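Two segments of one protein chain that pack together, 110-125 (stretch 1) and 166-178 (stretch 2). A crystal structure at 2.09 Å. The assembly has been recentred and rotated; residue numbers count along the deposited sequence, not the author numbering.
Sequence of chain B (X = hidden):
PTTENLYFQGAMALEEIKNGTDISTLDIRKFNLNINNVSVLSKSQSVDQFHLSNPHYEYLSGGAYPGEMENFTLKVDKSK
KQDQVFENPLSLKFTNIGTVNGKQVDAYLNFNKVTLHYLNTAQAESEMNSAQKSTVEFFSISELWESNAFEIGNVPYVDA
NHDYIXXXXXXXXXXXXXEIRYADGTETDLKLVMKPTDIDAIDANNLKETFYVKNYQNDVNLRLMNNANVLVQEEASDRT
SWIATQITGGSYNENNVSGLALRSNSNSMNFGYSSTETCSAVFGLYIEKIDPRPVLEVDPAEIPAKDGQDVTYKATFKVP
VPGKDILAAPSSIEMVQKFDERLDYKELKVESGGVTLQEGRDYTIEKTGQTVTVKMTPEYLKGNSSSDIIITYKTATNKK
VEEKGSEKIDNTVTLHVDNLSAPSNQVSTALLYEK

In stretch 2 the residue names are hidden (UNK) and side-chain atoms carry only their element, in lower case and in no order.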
# COMPACT_ATOMS: atom_id res chain seq x y z
N ASN B 110 -7.76 7.47 8.45
CA ASN B 110 -7.97 8.47 9.48
C ASN B 110 -7.46 9.84 9.07
O ASN B 110 -6.29 10.01 8.70
CB ASN B 110 -7.35 8.01 10.81
CG ASN B 110 -7.85 8.83 11.98
OD1 ASN B 110 -9.01 8.73 12.36
ND2 ASN B 110 -6.99 9.67 12.53
N PHE B 111 -8.36 10.82 9.11
CA PHE B 111 -7.96 12.21 8.96
C PHE B 111 -7.51 12.70 10.32
O PHE B 111 -8.32 12.94 11.20
CB PHE B 111 -9.10 13.07 8.40
CG PHE B 111 -9.34 12.85 6.94
CD1 PHE B 111 -10.03 11.72 6.51
CD2 PHE B 111 -8.85 13.74 6.00
CE1 PHE B 111 -10.23 11.49 5.15
CE2 PHE B 111 -9.05 13.51 4.63
CZ PHE B 111 -9.75 12.38 4.22
N ASN B 112 -6.20 12.82 10.48
CA ASN B 112 -5.63 13.25 11.75
C ASN B 112 -5.89 14.72 11.94
O ASN B 112 -6.12 15.18 13.05
CB ASN B 112 -4.13 12.98 11.76
CG ASN B 112 -3.82 11.53 11.45
OD1 ASN B 112 -4.33 10.61 12.11
ND2 ASN B 112 -3.02 11.30 10.40
N LYS B 113 -5.84 15.46 10.84
CA LYS B 113 -6.05 16.89 10.88
C LYS B 113 -6.31 17.40 9.47
O LYS B 113 -5.69 16.96 8.50
CB LYS B 113 -4.83 17.61 11.48
CG LYS B 113 -5.00 19.12 11.54
CD LYS B 113 -3.74 19.82 12.08
CE LYS B 113 -3.59 19.58 13.58
NZ LYS B 113 -2.26 20.06 14.08
N VAL B 114 -7.26 18.31 9.37
CA VAL B 114 -7.43 19.09 8.15
C VAL B 114 -7.38 20.55 8.56
O VAL B 114 -8.10 20.97 9.47
CB VAL B 114 -8.77 18.78 7.44
CG1 VAL B 114 -8.96 19.70 6.19
CG2 VAL B 114 -8.84 17.29 7.06
N THR B 115 -6.50 21.30 7.91
CA THR B 115 -6.38 22.73 8.17
C THR B 115 -6.86 23.51 6.95
O THR B 115 -6.37 23.29 5.83
CB THR B 115 -4.90 23.13 8.44
OG1 THR B 115 -4.37 22.33 9.52
CG2 THR B 115 -4.80 24.61 8.80
N LEU B 116 -7.82 24.40 7.18
CA LEU B 116 -8.31 25.31 6.15
C LEU B 116 -7.51 26.60 6.22
O LEU B 116 -7.55 27.31 7.22
CB LEU B 116 -9.80 25.62 6.39
CG LEU B 116 -10.87 24.73 5.75
CD1 LEU B 116 -10.45 23.28 5.61
CD2 LEU B 116 -12.20 24.83 6.49
N HIS B 117 -6.76 26.89 5.15
CA HIS B 117 -6.00 28.12 5.04
C HIS B 117 -6.81 29.18 4.31
O HIS B 117 -7.04 29.08 3.10
CB HIS B 117 -4.67 27.87 4.31
CG HIS B 117 -3.70 27.03 5.08
ND1 HIS B 117 -2.75 27.57 5.92
CD2 HIS B 117 -3.55 25.69 5.16
CE1 HIS B 117 -2.05 26.60 6.47
NE2 HIS B 117 -2.52 25.44 6.03
N TYR B 118 -7.24 30.20 5.05
CA TYR B 118 -8.00 31.30 4.46
C TYR B 118 -7.21 31.97 3.32
O TYR B 118 -6.03 32.30 3.48
CB TYR B 118 -8.37 32.31 5.54
CG TYR B 118 -9.34 33.38 5.06
CD1 TYR B 118 -10.62 33.03 4.64
CD2 TYR B 118 -8.97 34.72 5.04
CE1 TYR B 118 -11.51 33.99 4.20
CE2 TYR B 118 -9.87 35.69 4.61
CZ TYR B 118 -11.13 35.32 4.19
OH TYR B 118 -12.02 36.27 3.76
N LEU B 119 -7.86 32.15 2.17
CA LEU B 119 -7.17 32.66 0.99
C LEU B 119 -7.01 34.19 0.95
O LEU B 119 -6.25 34.70 0.13
CB LEU B 119 -7.87 32.18 -0.28
CG LEU B 119 -7.51 30.78 -0.76
CD1 LEU B 119 -8.52 30.32 -1.80
CD2 LEU B 119 -6.09 30.76 -1.33
N ASN B 120 -7.71 34.91 1.81
CA ASN B 120 -7.55 36.36 1.86
C ASN B 120 -7.69 37.04 0.49
O ASN B 120 -6.81 37.79 0.06
CB ASN B 120 -6.21 36.73 2.48
CG ASN B 120 -6.28 36.82 3.99
OD1 ASN B 120 -5.69 36.01 4.71
ND2 ASN B 120 -7.01 37.82 4.48
N THR B 121 -8.79 36.77 -0.19
CA THR B 121 -9.07 37.38 -1.47
C THR B 121 -10.50 37.87 -1.45
O THR B 121 -11.26 37.54 -0.54
CB THR B 121 -8.92 36.37 -2.61
OG1 THR B 121 -9.80 35.27 -2.39
CG2 THR B 121 -7.49 35.87 -2.68
N ALA B 122 -10.87 38.67 -2.45
CA ALA B 122 -12.24 39.13 -2.56
C ALA B 122 -13.17 37.92 -2.66
O ALA B 122 -14.21 37.88 -2.02
CB ALA B 122 -12.41 40.05 -3.76
N GLN B 123 -12.80 36.93 -3.47
CA GLN B 123 -13.58 35.71 -3.57
C GLN B 123 -13.79 35.08 -2.19
O GLN B 123 -14.93 34.81 -1.77
CB GLN B 123 -12.91 34.71 -4.52
CG GLN B 123 -13.60 33.35 -4.60
CD GLN B 123 -15.03 33.43 -5.08
OE1 GLN B 123 -15.41 34.38 -5.78
NE2 GLN B 123 -15.84 32.45 -4.71
N ALA B 124 -12.70 34.88 -1.46
CA ALA B 124 -12.77 34.28 -0.12
C ALA B 124 -13.70 35.07 0.79
O ALA B 124 -14.54 34.50 1.48
CB ALA B 124 -11.36 34.17 0.50
N GLU B 125 -13.54 36.39 0.79
CA GLU B 125 -14.38 37.26 1.61
C GLU B 125 -15.84 37.11 1.22
O GLU B 125 -16.73 37.03 2.07
CB GLU B 125 -13.94 38.71 1.41
CG GLU B 125 -14.87 39.73 2.04
CD GLU B 125 -14.31 40.34 3.31
OE1 GLU B 125 -13.43 39.70 3.92
OE2 GLU B 125 -14.73 41.46 3.69
N UNK B 166 -18.32 26.43 -0.10
CA UNK B 166 -17.55 27.58 -0.56
C UNK B 166 -16.58 27.24 -1.68
O UNK B 166 -15.88 26.22 -1.61
c UNK B 166 -16.76 28.19 0.59
s UNK B 166 -16.58 29.52 2.95
c UNK B 166 -17.61 28.75 1.69
c UNK B 166 -17.88 30.10 4.04
N UNK B 167 -16.52 28.09 -2.69
CA UNK B 167 -15.53 27.98 -3.75
C UNK B 167 -14.37 28.94 -3.54
O UNK B 167 -14.57 30.14 -3.37
c UNK B 167 -16.15 28.24 -5.12
o UNK B 167 -18.35 27.31 -5.21
c UNK B 167 -17.16 27.19 -5.51
n UNK B 167 -16.69 26.15 -6.20
N UNK B 168 -13.16 28.41 -3.56
CA UNK B 168 -11.97 29.25 -3.56
C UNK B 168 -11.94 30.17 -2.36
O UNK B 168 -11.53 31.33 -2.47
c UNK B 168 -12.11 29.32 -8.61
c UNK B 168 -11.92 30.09 -4.84
c UNK B 168 -12.09 30.14 -7.34
n UNK B 168 -12.47 30.16 -9.77
c UNK B 168 -11.86 29.26 -6.11
N UNK B 169 -12.37 29.67 -1.21
CA UNK B 169 -12.33 30.43 0.04
C UNK B 169 -11.14 30.04 0.93
O UNK B 169 -10.52 30.89 1.57
c UNK B 169 -13.63 30.26 0.80
N UNK B 170 -10.84 28.74 0.98
CA UNK B 170 -9.69 28.25 1.73
C UNK B 170 -8.98 27.22 0.88
O UNK B 170 -9.63 26.44 0.19
c UNK B 170 -10.10 27.54 3.03
c UNK B 170 -10.27 28.94 5.11
c UNK B 170 -12.95 29.33 4.74
c UNK B 170 -12.32 29.90 5.83
c UNK B 170 -10.88 28.39 4.01
c UNK B 170 -12.24 28.58 3.85
c UNK B 170 -10.97 29.70 6.01
N UNK B 171 -7.65 27.16 0.95
CA UNK B 171 -6.97 25.96 0.47
C UNK B 171 -6.83 25.01 1.66
O UNK B 171 -6.90 25.45 2.81
c UNK B 171 -1.56 27.21 2.63
c UNK B 171 -4.58 26.98 0.61
c UNK B 171 -3.44 26.39 1.27
c UNK B 171 -2.72 27.43 1.88
c UNK B 171 -1.13 25.91 2.75
n UNK B 171 -3.37 28.60 1.59
c UNK B 171 -4.49 28.32 0.83
c UNK B 171 -5.63 26.26 -0.22
c UNK B 171 -1.82 24.85 2.15
c UNK B 171 -2.97 25.07 1.41
N UNK B 172 -6.66 23.72 1.39
CA UNK B 172 -6.67 22.75 2.47
C UNK B 172 -5.35 22.00 2.58
O UNK B 172 -4.60 21.87 1.62
c UNK B 172 -7.83 21.75 2.32
c UNK B 172 -8.66 19.76 0.92
c UNK B 172 -7.56 20.80 1.14
c UNK B 172 -9.16 22.49 2.17
N UNK B 173 -5.10 21.50 3.79
CA UNK B 173 -3.98 20.64 4.08
C UNK B 173 -4.53 19.49 4.91
O UNK B 173 -4.91 19.68 6.06
c UNK B 173 -2.89 21.41 4.83
c UNK B 173 -1.68 20.54 5.20
o UNK B 173 -0.70 21.08 5.75
o UNK B 173 -1.71 19.32 4.94
N UNK B 174 -4.62 18.32 4.30
CA UNK B 174 -5.14 17.15 4.99
C UNK B 174 -4.02 16.21 5.39
O UNK B 174 -3.24 15.76 4.55
c UNK B 174 -6.16 16.41 4.11
N UNK B 175 -3.95 15.91 6.68
CA UNK B 175 -2.97 14.99 7.25
C UNK B 175 -3.71 13.68 7.55
O UNK B 175 -4.64 13.65 8.36
o UNK B 175 -0.33 15.36 9.69
c UNK B 175 -1.30 14.77 9.16
o UNK B 175 -1.40 13.53 9.15
c UNK B 175 -2.38 15.61 8.52
N UNK B 176 -3.30 12.61 6.89
CA UNK B 176 -4.11 11.40 6.82
C UNK B 176 -3.25 10.16 7.03
O UNK B 176 -2.10 10.09 6.60
c UNK B 176 -5.46 12.63 5.02
c UNK B 176 -5.82 10.18 5.46
c UNK B 176 -4.80 11.28 5.44
N UNK B 177 -3.82 9.17 7.69
CA UNK B 177 -3.13 7.91 7.87
C UNK B 177 -3.98 6.81 7.27
O UNK B 177 -5.15 6.67 7.61
o UNK B 177 -2.05 8.70 9.87
c UNK B 177 -2.18 6.28 9.57
c UNK B 177 -2.87 7.65 9.36
N UNK B 178 -3.40 6.07 6.33
CA UNK B 178 -4.07 4.93 5.74
C UNK B 178 -3.38 3.69 6.25
O UNK B 178 -2.16 3.66 6.44
c UNK B 178 -4.00 4.99 4.22
O HOH W 1 -3.61 19.96 8.70
O HOH W 2 -1.47 23.35 7.38
O HOH W 3 -9.46 32.95 -3.69

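Position 166 carries two carbons, a sulfur and a last carbon in an unbranched chain, and its side chain makes no contact with stretch 1; a thioether in a buried setting is Met 166. Position 167 has two carbons, the second bearing one oxygen and one nitrogen, a carboxamide, hence Asn 167. Its backbone does the work here, since Gln 123 NE2 donates to Asn 167 O at 3.0 Å. Position 168 runs four carbons in a row to a nitrogen, the mark of Lys 168. The end of the chain leads away, while its CB lies 3.7 Å from Gln 123 CG and water 3 joins Lys 168 O to Thr 121 OG1, the same oxygen that caps the helix by accepting from Ala 124 N.

Position 169 has a single carbon pointing away from stretch 1: Ala 169. Its carbonyl accepts from the backbone, Leu 119 N to Ala 169 O at 3.0 Å, and also lies 3.6 Å from Ala 124 CB. Position 170 shows one carbon and a ring of six, with no further atom: Phe 170. Tyr 118 turns its edge to the face of this ring, with centroids 5.4 Å apart, and Leu 116 CB packs 3.6 Å from Phe 170 CD1.

Position 171 holds fused five- and six-membered rings with eight carbons and one nitrogen, which only Trp 171 can supply. The six-membered ring stacks, offset, on the His 117 imidazole, planes 8° apart, while His 117 CB sits over the face of the five-membered ring. Leu 119 CD2 meets the indole edge, 3.6 Å from Trp 171 CD1.

Position 172 has four carbons, forked at the first with one arm two carbons long: Ile 172. Its CG2 touches Leu 116 CD1 at 3.8 Å. At 173, two carbons end in two oxygens, so this is Asp 173; water 2 bridges Asp 173 OD1 and His 117 NE2. Position 174, one carbon, is Ala 174, whose CB lies 4.1 Å from both Phe 111 CE2 and Val 114 CG2.

Position 175 again ends in two oxygens, giving Asp 175, and Asn 112 ND2 donates to its OD1 at 3.0 Å. Position 176, one carbon carrying two more, is Val 176; its CG2 lies 3.7 Å from Phe 111 CD2. Position 177 has one carbon bearing an oxygen and a carbon: Thr 177, whose OG1 accepts from Asn 112 ND2 at 2.8 Å. Position 178 has one carbon, pointing away: Ala 178.

The rule is an antiparallel ladder with two different faces. Phe 111, Val 114, Leu 116 and Tyr 118 meet Val 176, Ala 174, Ile 172 and Phe 170 on a buried apolar face; the other pairs Thr 115 with Asp 173 and His 117 with Trp 171. A bulge between Phe 111 and Lys 113 shifts the register by one. There Asp 175 O accepts from both Asn 112 N (2.8 Å) and Lys 113 N (3.3 Å), and the Asn 112 amide reaches across to two partners.

Stretch 2 166-178: MNKAFWIDADVTA
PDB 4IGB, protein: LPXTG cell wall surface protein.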